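Local atomic coordinates of periplasmic binding protein (Mycobacterium smegmatis, PDB entry 4MDY), a protein that probably binds an iron-containing solute, perhaps a ferric siderophore, outside the membrane and delivers it to an ABC transporter. Residues His19-Thr24 against Ala105-Asp110; Asp98-Thr103 against Ala113-Ile118. One frame throughout, in Å; residues are numbered along the deposited sequence.

Interaction 1: residues His19-Thr24 against Ala105-Asp110; sequences HAFGDT and AGLDAD
Phe21 lays its ring against the backbone of Leu107-Ala109, and this one aromatic side chain carries the whole contact. The contact is van der Waals packing of the ring, mostly on main-chain atoms: CE1 of Phe21 comes 3.4 Å from N of Ala109, and CZ of Phe21 lies 3.6 Å from C of Asp108. O of Asp108 sits over one face of the ring, toward its rim, while O of Leu107 meets the ring at its edge; CB of Ala20 covers the opposite face. Side chains add two apolar touches, CE1 of Phe21 to CB of Ala109 at 3.9 Å and CE2 of Phe21 to CD2 of Leu107 at 4.1 Å.

Within 19-24, hydrogen bonds shape the turn. His19-Gly22 form a type I beta turn, and the imidazole of His19 braces it in its own ring plane: N of Phe21 donates to ND1 of His19 (3.1 Å, 148°), and NE2 of His19 donates to OG1 of Thr24 (2.7 Å). Opposite, Asp108 is the N-cap of helix 109-116, with OD1 also bonded to OG1 of Thr111. Phe21 itself therefore meets the helix start by van der Waals contact, while Gln124 supplies polar links to both sides, binding O of Leu107 and pairing with the backbone of Ala20.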
# COMPACT_ATOMS: atom_id res chain seq x y z
N HIS A 19 16.68 -3.11 12.07
CA HIS A 19 16.07 -2.06 11.25
C HIS A 19 17.05 -0.90 11.05
O HIS A 19 18.22 -0.98 11.45
CB HIS A 19 14.75 -1.61 11.90
CG HIS A 19 14.88 -1.23 13.34
ND1 HIS A 19 15.59 -0.12 13.75
CD2 HIS A 19 14.41 -1.81 14.47
CE1 HIS A 19 15.55 -0.04 15.07
NE2 HIS A 19 14.84 -1.05 15.53
N ALA A 20 16.57 0.17 10.44
CA ALA A 20 17.42 1.30 10.04
C ALA A 20 18.16 1.98 11.20
O ALA A 20 19.20 2.59 10.99
CB ALA A 20 16.60 2.33 9.28
N PHE A 21 17.60 1.88 12.40
CA PHE A 21 18.17 2.54 13.59
C PHE A 21 18.76 1.57 14.60
O PHE A 21 19.00 1.93 15.76
CB PHE A 21 17.08 3.42 14.20
CG PHE A 21 16.48 4.36 13.20
CD1 PHE A 21 17.25 5.35 12.62
CD2 PHE A 21 15.16 4.23 12.80
CE1 PHE A 21 16.73 6.21 11.68
CE2 PHE A 21 14.62 5.09 11.86
CZ PHE A 21 15.40 6.08 11.30
N GLY A 22 19.03 0.35 14.16
CA GLY A 22 19.67 -0.66 14.99
C GLY A 22 18.75 -1.83 15.25
O GLY A 22 18.02 -2.27 14.36
N ASP A 23 18.78 -2.33 16.48
CA ASP A 23 18.06 -3.53 16.87
C ASP A 23 16.95 -3.18 17.85
O ASP A 23 17.11 -2.27 18.66
CB ASP A 23 19.01 -4.52 17.54
CG ASP A 23 20.00 -5.15 16.57
OD1 ASP A 23 19.97 -4.84 15.36
OD2 ASP A 23 20.81 -5.98 17.03
N THR A 24 15.84 -3.90 17.77
CA THR A 24 14.77 -3.81 18.75
C THR A 24 14.50 -5.21 19.30
O THR A 24 14.31 -6.15 18.54
CB THR A 24 13.48 -3.22 18.14
OG1 THR A 24 13.68 -1.83 17.86
CG2 THR A 24 12.31 -3.36 19.11
N ALA A 105 5.99 5.51 8.53
CA ALA A 105 5.58 6.64 9.36
C ALA A 105 6.49 7.88 9.23
O ALA A 105 6.27 8.88 9.93
CB ALA A 105 5.52 6.19 10.81
N GLY A 106 7.49 7.83 8.35
CA GLY A 106 8.45 8.92 8.21
C GLY A 106 9.40 9.04 9.39
O GLY A 106 9.92 10.11 9.68
N LEU A 107 9.65 7.92 10.05
CA LEU A 107 10.46 7.89 11.26
C LEU A 107 11.90 8.33 10.98
O LEU A 107 12.51 7.86 10.01
CB LEU A 107 10.45 6.47 11.84
CG LEU A 107 10.89 6.27 13.28
CD1 LEU A 107 9.96 7.01 14.23
CD2 LEU A 107 10.91 4.78 13.59
N ASP A 108 12.43 9.23 11.80
CA ASP A 108 13.87 9.51 11.81
C ASP A 108 14.52 9.03 13.11
O ASP A 108 13.83 8.53 14.00
CB ASP A 108 14.17 11.00 11.51
CG ASP A 108 13.49 11.95 12.47
OD1 ASP A 108 13.36 11.64 13.67
OD2 ASP A 108 13.10 13.04 12.02
N ALA A 109 15.84 9.14 13.21
CA ALA A 109 16.58 8.62 14.36
C ALA A 109 16.15 9.25 15.68
O ALA A 109 16.07 8.56 16.70
CB ALA A 109 18.08 8.83 14.16
N ASP A 110 15.89 10.55 15.65
CA ASP A 110 15.46 11.27 16.85
C ASP A 110 14.12 10.72 17.34
O ASP A 110 13.98 10.35 18.50
CB ASP A 110 15.34 12.77 16.54
CG ASP A 110 14.85 13.57 17.74
OD1 ASP A 110 15.39 13.38 18.85
OD2 ASP A 110 13.93 14.41 17.55

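Interaction 2: residues Asp98-Thr103 against Ala113-Ile118; sequences DLIVAT and AKLSEI
Ile100 reaches from strand 99-102 to Leu115 of helix 109-116 and to Ile118, and its terminal methyl meets both. The evidence for apolar packing is the set of carbon-carbon approaches. CD1 of Ile100 lies 4.1 Å from CB of Leu115 and 4.0 Å from CB of Ile118, and both of these side chains cross that of Ile100 at about a right angle. The branch methyl makes a separate touch, CG2 of Ile100 to CD1 of Leu115 at 4.2 Å. With CG1 of Ile100 anti to its carbonyl carbon (chi1 -60°) and CD1 extended beyond it (chi2 164°), the two branches divide the work: the long one meets O and CB of Leu115 and CB of Ile118, the short one CD1 of Leu115. Farther along the strand, CB of Ala102 faces CD1 of Leu115 at a looser 4.5 Å.

One polar atom enters the interface. O of Leu115 stands 3.6 Å from CD1 of Ile100, a van der Waals approach, and this same O accepts N of Ile118 at 2.9 Å, so its polar need is met within the 113-118 segment.

Val89 of helix 89-94 touches Leu115 and Ile118, and Ile92 of that helix touches Ile100, extending the apolar layer. Backbone bonds pair Ile100 with Pro120 and Val122, tying the strand to its parallel neighbour. The contact is thus the inner seam of a right-handed beta-alpha-beta crossover, in which dispersion and burial of aliphatic groups hold helix to sheet.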
# COMPACT_ATOMS: atom_id res chain seq x y z
N ASP A 98 2.94 -1.76 24.37
CA ASP A 98 4.15 -2.55 24.58
C ASP A 98 4.88 -2.84 23.26
O ASP A 98 5.94 -3.46 23.26
CB ASP A 98 3.87 -3.83 25.39
CG ASP A 98 2.92 -4.80 24.69
OD1 ASP A 98 2.42 -4.50 23.58
OD2 ASP A 98 2.67 -5.88 25.28
N LEU A 99 4.31 -2.40 22.14
CA LEU A 99 5.00 -2.41 20.85
C LEU A 99 4.49 -1.27 19.98
O LEU A 99 3.28 -1.06 19.86
CB LEU A 99 4.81 -3.74 20.11
CG LEU A 99 5.61 -3.89 18.80
CD1 LEU A 99 7.10 -4.01 19.06
CD2 LEU A 99 5.14 -5.09 18.01
N ILE A 100 5.42 -0.55 19.37
CA ILE A 100 5.09 0.51 18.44
C ILE A 100 5.62 0.12 17.07
O ILE A 100 6.83 -0.05 16.90
CB ILE A 100 5.69 1.86 18.88
CG1 ILE A 100 5.14 2.25 20.26
CG2 ILE A 100 5.35 2.95 17.87
CD1 ILE A 100 5.94 3.35 20.94
N VAL A 101 4.72 -0.03 16.11
CA VAL A 101 5.10 -0.35 14.75
C VAL A 101 5.08 0.93 13.92
O VAL A 101 4.03 1.56 13.73
CB VAL A 101 4.17 -1.41 14.15
CG1 VAL A 101 4.62 -1.76 12.74
CG2 VAL A 101 4.15 -2.66 15.02
N ALA A 102 6.27 1.30 13.42
CA ALA A 102 6.43 2.53 12.66
C ALA A 102 7.38 2.34 11.48
O ALA A 102 8.43 2.98 11.39
CB ALA A 102 6.91 3.66 13.57
N THR A 103 6.99 1.46 10.57
CA THR A 103 7.80 1.17 9.39
C THR A 103 7.44 2.09 8.23
O THR A 103 8.25 2.28 7.32
CB THR A 103 7.63 -0.30 8.95
OG1 THR A 103 6.26 -0.54 8.62
CG2 THR A 103 8.04 -1.24 10.05
N ALA A 113 14.26 7.29 18.77
CA ALA A 113 14.74 7.33 20.16
C ALA A 113 13.62 7.70 21.13
O ALA A 113 13.46 7.08 22.19
CB ALA A 113 15.91 8.30 20.29
N LYS A 114 12.80 8.68 20.75
CA LYS A 114 11.66 9.10 21.56
C LYS A 114 10.60 8.01 21.75
O LYS A 114 10.06 7.83 22.85
CB LYS A 114 11.01 10.33 20.94
CG LYS A 114 11.88 11.57 20.99
CD LYS A 114 11.25 12.71 20.22
CE LYS A 114 12.03 14.00 20.40
NZ LYS A 114 11.69 15.01 19.36
N LEU A 115 10.29 7.29 20.67
CA LEU A 115 9.32 6.19 20.74
C LEU A 115 9.89 5.00 21.52
O LEU A 115 9.15 4.33 22.24
CB LEU A 115 8.90 5.75 19.33
CG LEU A 115 8.11 6.76 18.49
CD1 LEU A 115 7.87 6.20 17.10
CD2 LEU A 115 6.78 7.15 19.14
N SER A 116 11.19 4.76 21.39
CA SER A 116 11.82 3.63 22.08
C SER A 116 11.79 3.79 23.58
O SER A 116 11.79 2.80 24.31
CB SER A 116 13.26 3.44 21.61
OG SER A 116 13.25 3.05 20.25
N GLU A 117 11.77 5.04 24.05
CA GLU A 117 11.59 5.32 25.47
C GLU A 117 10.22 4.85 25.97
O GLU A 117 10.07 4.52 27.14
CB GLU A 117 11.74 6.82 25.72
CG GLU A 117 11.94 7.18 27.17
CD GLU A 117 12.21 8.65 27.36
OE1 GLU A 117 11.41 9.48 26.87
OE2 GLU A 117 13.23 8.98 28.00
N ILE A 118 9.24 4.79 25.07
CA ILE A 118 7.90 4.36 25.42
C ILE A 118 7.79 2.84 25.38
O ILE A 118 7.31 2.21 26.33
CB ILE A 118 6.84 4.99 24.48
CG1 ILE A 118 6.98 6.52 24.50
CG2 ILE A 118 5.43 4.57 24.89
CD1 ILE A 118 6.24 7.22 23.38

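Both contacts use helix 109-116, interaction 1 at its start and interaction 2 near its end, and their centres are about 9 Å apart. Their segments alternate along the chain: 19-24, 98-103, 105-110, 113-118. They touch directly, CD1 of Leu107 lying 3.6 Å from CD1 of Leu115, so the packing runs on from one contact to the other. Interaction 2 seats the helix on the parallel sheet 33-35, 99-102, 121-123, whereas interaction 1 brings the N-terminal hairpin of strands 15-19 and 22-26 to the helix start. Tyr112, between the two ends, meets the rings of His19 and Phe21. Together they join the hairpin to the beta-alpha-beta unit.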